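Local coordinates for cytoplasmic Protein STM1381 (Salmonella enterica subsp. enterica serovar Typhimurium, PDB 3SOZ), which is of unknown function but belongs to a putative glutamine amidotransferase family, with a class I glutaminase-like fold, at residues I6-E11 with V75-G80; G113-G118 with N241-I246. All coordinates share one frame; numbering follows the deposited sequence.

Interaction 1 (I6-E11 with V75-G80); sequences ILFIGE and VISDIG
Val-75 and Ile-9 pair adjacent parallel strands, 6-10 and 75-77, in the central sheet of a flavodoxin-like α/β fold. The order across this part of the sheet is 48-53, 5-10, 73-77, 113-117. The two segment axes approach to 4.8 Å and run within 15° of each other. Val-75 contributes both backbone groups: its N donates to Leu-7 O at 2.7 Å, and its O accepts from Ile-9 N. Two residues on, Ser-77 N reaches Ile-9 O at 3.0 Å. Ile-9 uses its N toward Val-75 and its O toward Ser-77, the straddling pattern of parallel strands.

The side chains divide between the two faces of the sheet. On one, the branches of Val-75 have separate neighbours. CG1, anti to its own backbone N (chi1 -163°), meets Phe-8 CE2 obliquely to the ring, whereas CG2 lies 3.7 Å from Ile-6 CD1. The far tip of the ring, Phe-8 CZ, comes 4.0 Å from Ser-77 CB. On the other face, alongside Ile-76, Ile-9 touches Phe-84 of helix 81-85; across the pair its CB rests against Val-75 O rather than against a neighbouring side chain.

Beyond Ser-77 the backbones separate, and a water accepts from Glu-11 N at 3.2 Å; its link on to Ser-77 O is doubtful. Ile-79 fills in beside this point: its CG1 faces Ile-9 O, and its terminal CD1 lies 3.7 Å from Gly-10 CA.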
loop_
_atom_site.group_PDB
_atom_site.type_symbol
_atom_site.label_atom_id
_atom_site.label_comp_id
_atom_site.label_asym_id
_atom_site.label_seq_id
_atom_site.Cartn_x
_atom_site.Cartn_y
_atom_site.Cartn_z
ATOM N N ILE A 6 -2.517 1.742 34.335
ATOM C CA ILE A 6 -2.535 2.021 32.891
ATOM C C ILE A 6 -3.355 1.018 32.102
ATOM O O ILE A 6 -3.532 -0.165 32.503
ATOM C CB ILE A 6 -1.144 2.021 32.280
ATOM C CG1 ILE A 6 -0.533 0.627 32.419
ATOM C CG2 ILE A 6 -0.286 3.104 32.920
ATOM C CD1 ILE A 6 0.238 0.188 31.233
ATOM N N LEU A 7 -3.848 1.505 30.969
ATOM C CA LEU A 7 -4.461 0.646 29.950
ATOM C C LEU A 7 -3.416 0.196 28.914
ATOM O O LEU A 7 -2.851 1.034 28.169
ATOM C CB LEU A 7 -5.599 1.390 29.240
ATOM C CG LEU A 7 -6.443 0.482 28.352
ATOM C CD1 LEU A 7 -7.150 -0.587 29.152
ATOM C CD2 LEU A 7 -7.424 1.305 27.511
ATOM N N PHE A 8 -3.161 -1.102 28.860
ATOM C CA PHE A 8 -2.249 -1.593 27.825
ATOM C C PHE A 8 -2.841 -2.338 26.639
ATOM O O PHE A 8 -3.192 -3.521 26.728
ATOM C CB PHE A 8 -1.137 -2.422 28.410
ATOM C CG PHE A 8 -0.012 -2.625 27.467
ATOM C CD1 PHE A 8 -0.083 -3.599 26.490
ATOM C CD2 PHE A 8 1.121 -1.851 27.564
ATOM C CE1 PHE A 8 0.943 -3.800 25.652
ATOM C CE2 PHE A 8 2.164 -2.047 26.715
ATOM C CZ PHE A 8 2.074 -3.009 25.761
ATOM N N ILE A 9 -2.871 -1.634 25.516
ATOM C CA ILE A 9 -3.458 -2.152 24.307
ATOM C C ILE A 9 -2.410 -2.763 23.352
ATOM O O ILE A 9 -1.609 -2.034 22.726
ATOM C CB ILE A 9 -4.254 -1.025 23.590
ATOM C CG1 ILE A 9 -5.214 -0.319 24.573
ATOM C CG2 ILE A 9 -4.976 -1.543 22.381
ATOM C CD1 ILE A 9 -5.997 0.785 23.935
ATOM N N GLY A 10 -2.440 -4.100 23.240
ATOM C CA GLY A 10 -1.786 -4.815 22.134
ATOM C C GLY A 10 -2.285 -6.230 21.888
ATOM O O GLY A 10 -3.290 -6.645 22.437
ATOM N N GLU A 11 -1.571 -6.995 21.073
ATOM C CA GLU A 11 -1.964 -8.393 20.791
ATOM C C GLU A 11 -0.754 -9.190 20.393
ATOM O O GLU A 11 0.213 -8.621 19.893
ATOM C CB GLU A 11 -2.927 -8.465 19.610
ATOM C CG GLU A 11 -4.381 -8.716 19.931
ATOM C CD GLU A 11 -4.698 -10.166 20.238
ATOM O OE1 GLU A 11 -3.732 -10.955 20.388
ATOM O OE2 GLU A 11 -5.911 -10.515 20.357
ATOM N N VAL A 75 -1.482 2.771 26.672
ATOM C CA VAL A 75 -0.423 2.255 25.781
ATOM C C VAL A 75 -0.983 1.544 24.551
ATOM O O VAL A 75 -1.730 0.545 24.652
ATOM C CB VAL A 75 0.504 1.279 26.493
ATOM C CG1 VAL A 75 1.775 1.107 25.683
ATOM C CG2 VAL A 75 0.810 1.787 27.924
ATOM N N ILE A 76 -0.628 2.094 23.402
ATOM C CA ILE A 76 -0.858 1.431 22.155
ATOM C C ILE A 76 0.456 0.866 21.634
ATOM O O ILE A 76 1.415 1.593 21.398
ATOM C CB ILE A 76 -1.445 2.402 21.119
ATOM C CG1 ILE A 76 -2.616 3.159 21.741
ATOM C CG2 ILE A 76 -1.886 1.620 19.837
ATOM C CD1 ILE A 76 -3.199 4.211 20.851
ATOM N N SER A 77 0.502 -0.425 21.410
ATOM C CA SER A 77 1.721 -0.979 20.884
ATOM C C SER A 77 1.473 -1.900 19.728
ATOM O O SER A 77 0.885 -2.976 19.882
ATOM C CB SER A 77 2.516 -1.705 21.991
ATOM O OG SER A 77 2.623 -3.081 21.748
ATOM N N ASP A 78 1.948 -1.473 18.561
ATOM C CA ASP A 78 1.870 -2.298 17.362
ATOM C C ASP A 78 0.431 -2.707 17.018
ATOM O O ASP A 78 0.172 -3.874 16.756
ATOM C CB ASP A 78 2.722 -3.558 17.557
ATOM C CG ASP A 78 3.293 -4.098 16.240
ATOM O OD1 ASP A 78 3.158 -3.470 15.143
ATOM O OD2 ASP A 78 3.862 -5.190 16.334
ATOM N N ILE A 79 -0.502 -1.766 17.049
ATOM C CA ILE A 79 -1.847 -2.036 16.622
ATOM C C ILE A 79 -2.279 -0.979 15.658
ATOM O O ILE A 79 -2.266 0.183 15.985
ATOM C CB ILE A 79 -2.778 -1.909 17.787
ATOM C CG1 ILE A 79 -2.362 -2.836 18.920
ATOM C CG2 ILE A 79 -4.207 -2.219 17.345
ATOM C CD1 ILE A 79 -2.705 -4.280 18.631
ATOM N N GLY A 80 -2.694 -1.359 14.476
ATOM C CA GLY A 80 -3.160 -0.378 13.482
ATOM C C GLY A 80 -4.441 0.380 13.795
ATOM O O GLY A 80 -5.313 -0.095 14.516
HETATM O O HOH W 1 0.896 -5.459 19.624
#

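Interaction 2 (G113-G118 with N241-I246); sequences GLLMIG and NVLHTI
The peptide plane joining Leu-114 to Leu-115 has the end of Ile-246 lying on one face: Ile-246 CD1 stands almost directly above Leu-114 C, at 3.7 Å. The same methyl is 3.9 Å from Leu-115 N, so it covers the bond between the two residues. At its edges the strand backbone is bonded within the sheet, Leu-114 to Lys-212 and Cys-214 of strand 211-216, Leu-115 to Ile-74 of strand 73-77. The Leu-114 side chain leaves on the face away from the helix, towards Val-213 and Ile-76.

Ile-246 gets there because its CG1 sits between the backbone N and the carbonyl carbon (chi1 60°), with CD1 extended beyond it towards the strand. Its main chain approaches as well: Ile-246 O lies 3.5 Å from Gly-113 CA in a CA-H...O contact with an angle of 147° at the hydrogen. With no side chain on Gly-113, the carbonyl can rest on the alpha carbon, and here the two backbones come nearest, CA to CA 5.0 Å.

Leu-115 points at the helix and divides its tip between two residues. Its CD1 touches Val-242 CG1 at 4.0 Å, while its CD2 meets Leu-243 CD1; both side-chain pairs cross at about a right angle. Leu-115 CB adds a contact to Ile-246 CD1, so the leucine meets three helix residues in all. No hydrogen bond links the segments, and the join is nearly all apolar. Cys-214 extends it, touching Leu-115 and Val-242.

The short axes approach to 8.4 Å, and strand and helix run roughly antiparallel, at 147°: the C-terminal helix 235-246 packed on a strand of the central sheet, as in the three-layer α/β/α architecture of class I glutaminase-like domains.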
loop_
_atom_site.group_PDB
_atom_site.type_symbol
_atom_site.label_atom_id
_atom_site.label_comp_id
_atom_site.label_asym_id
_atom_site.label_seq_id
_atom_site.Cartn_x
_atom_site.Cartn_y
_atom_site.Cartn_z
ATOM N N GLY A 113 -2.305 10.549 29.906
ATOM C CA GLY A 113 -1.106 10.260 29.071
ATOM C C GLY A 113 -1.236 9.121 28.025
ATOM O O GLY A 113 -1.903 8.094 28.261
ATOM N N LEU A 114 -0.598 9.332 26.874
ATOM C CA LEU A 114 -0.512 8.349 25.783
ATOM C C LEU A 114 0.909 7.945 25.439
ATOM O O LEU A 114 1.797 8.815 25.205
ATOM C CB LEU A 114 -1.084 8.939 24.504
ATOM C CG LEU A 114 -1.162 8.011 23.289
ATOM C CD1 LEU A 114 -2.046 6.790 23.608
ATOM C CD2 LEU A 114 -1.729 8.776 22.100
ATOM N N LEU A 115 1.115 6.640 25.334
ATOM C CA LEU A 115 2.335 6.151 24.686
ATOM C C LEU A 115 2.044 5.258 23.469
ATOM O O LEU A 115 1.261 4.314 23.548
ATOM C CB LEU A 115 3.251 5.429 25.694
ATOM C CG LEU A 115 4.410 4.600 25.121
ATOM C CD1 LEU A 115 5.542 5.524 24.679
ATOM C CD2 LEU A 115 4.914 3.564 26.133
HETATM N N MSE A 116 2.674 5.573 22.346
HETATM C CA MSE A 116 2.679 4.672 21.210
HETATM C C MSE A 116 4.071 4.101 20.983
HETATM O O MSE A 116 5.053 4.848 20.840
HETATM C CB MSE A 116 2.150 5.340 19.931
HETATM C CG MSE A 116 2.106 4.380 18.691
HETATM SE SE MSE A 116 1.098 5.078 17.127
HETATM C CE MSE A 116 -0.608 4.356 17.669
ATOM N N ILE A 117 4.130 2.769 20.955
ATOM C CA ILE A 117 5.353 2.028 20.646
ATOM C C ILE A 117 5.311 1.557 19.203
ATOM O O ILE A 117 4.315 0.975 18.754
ATOM C CB ILE A 117 5.503 0.821 21.563
ATOM C CG1 ILE A 117 5.358 1.289 23.016
ATOM C CG2 ILE A 117 6.829 0.092 21.271
ATOM C CD1 ILE A 117 5.158 0.178 24.031
ATOM N N GLY A 118 6.393 1.803 18.474
ATOM C CA GLY A 118 6.457 1.433 17.043
ATOM C C GLY A 118 6.447 -0.049 16.737
ATOM O O GLY A 118 6.385 -0.891 17.633
ATOM N N ASN A 241 10.093 4.379 33.677
ATOM C CA ASN A 241 10.322 5.813 33.593
ATOM C C ASN A 241 9.497 6.480 32.518
ATOM O O ASN A 241 9.070 7.616 32.701
ATOM C CB ASN A 241 11.776 6.140 33.295
ATOM C CG ASN A 241 12.656 6.217 34.547
ATOM O OD1 ASN A 241 12.593 5.383 35.446
ATOM N ND2 ASN A 241 13.529 7.219 34.567
ATOM N N VAL A 242 9.297 5.811 31.382
ATOM C CA VAL A 242 8.566 6.412 30.269
ATOM C C VAL A 242 7.128 6.674 30.721
ATOM O O VAL A 242 6.525 7.726 30.446
ATOM C CB VAL A 242 8.541 5.478 29.024
ATOM C CG1 VAL A 242 7.882 6.184 27.821
ATOM C CG2 VAL A 242 9.934 5.059 28.650
ATOM N N LEU A 243 6.597 5.677 31.408
ATOM C CA LEU A 243 5.252 5.702 31.918
ATOM C C LEU A 243 5.107 6.758 33.010
ATOM O O LEU A 243 4.344 7.696 32.851
ATOM C CB LEU A 243 4.877 4.307 32.408
ATOM C CG LEU A 243 3.983 3.453 31.496
ATOM C CD1 LEU A 243 4.001 3.873 30.027
ATOM C CD2 LEU A 243 4.385 2.018 31.637
ATOM N N HIS A 244 5.860 6.640 34.101
ATOM C CA HIS A 244 5.886 7.722 35.089
ATOM C C HIS A 244 6.012 9.111 34.431
ATOM O O HIS A 244 5.281 10.017 34.784
ATOM C CB HIS A 244 6.930 7.490 36.199
ATOM C CG HIS A 244 6.597 6.344 37.117
ATOM N ND1 HIS A 244 7.499 5.342 37.424
ATOM C CD2 HIS A 244 5.458 6.040 37.789
ATOM C CE1 HIS A 244 6.936 4.477 38.252
ATOM N NE2 HIS A 244 5.696 4.877 38.489
ATOM N N THR A 245 6.874 9.271 33.442
ATOM C CA THR A 245 6.974 10.564 32.759
ATOM C C THR A 245 5.643 11.079 32.179
ATOM O O THR A 245 5.388 12.289 32.197
ATOM C CB THR A 245 8.032 10.529 31.672
ATOM O OG1 THR A 245 9.209 9.939 32.216
ATOM C CG2 THR A 245 8.356 11.913 31.157
ATOM N N ILE A 246 4.795 10.178 31.676
ATOM C CA ILE A 246 3.483 10.593 31.143
ATOM C C ILE A 246 2.289 10.461 32.109
ATOM O O ILE A 246 1.157 10.735 31.704
ATOM C CB ILE A 246 3.102 9.905 29.782
ATOM C CG1 ILE A 246 3.053 8.391 29.919
ATOM C CG2 ILE A 246 4.011 10.338 28.665
ATOM C CD1 ILE A 246 2.226 7.754 28.849
#

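Overall arrangement
Interactions 1 and 2 belong to one sheet, with centres 11 Å apart, and meet because strands 73-77 and 113-117 are parallel neighbours. Two probable hydrogen bonds join them, Ile-76 N to Leu-115 O at 2.9 Å and Ile-76 O to Ile-117 N at 3.0 Å. Side chains continue the join on both faces: Ile-76 CG2 packs at 3.7 Å on CE of Met-116, modelled as selenomethionine, and Ser-77 CB on Ile-117 CD1 at 3.8 Å. Val-75 and Leu-115 lie on the face carrying helix 235-246, whereas Ile-9 and Ile-76 face helix 81-85 on the other. Beyond the strands, Asp-78 OD1 is hydrogen-bonded to Leu-121 N; no catalytic residue is established here.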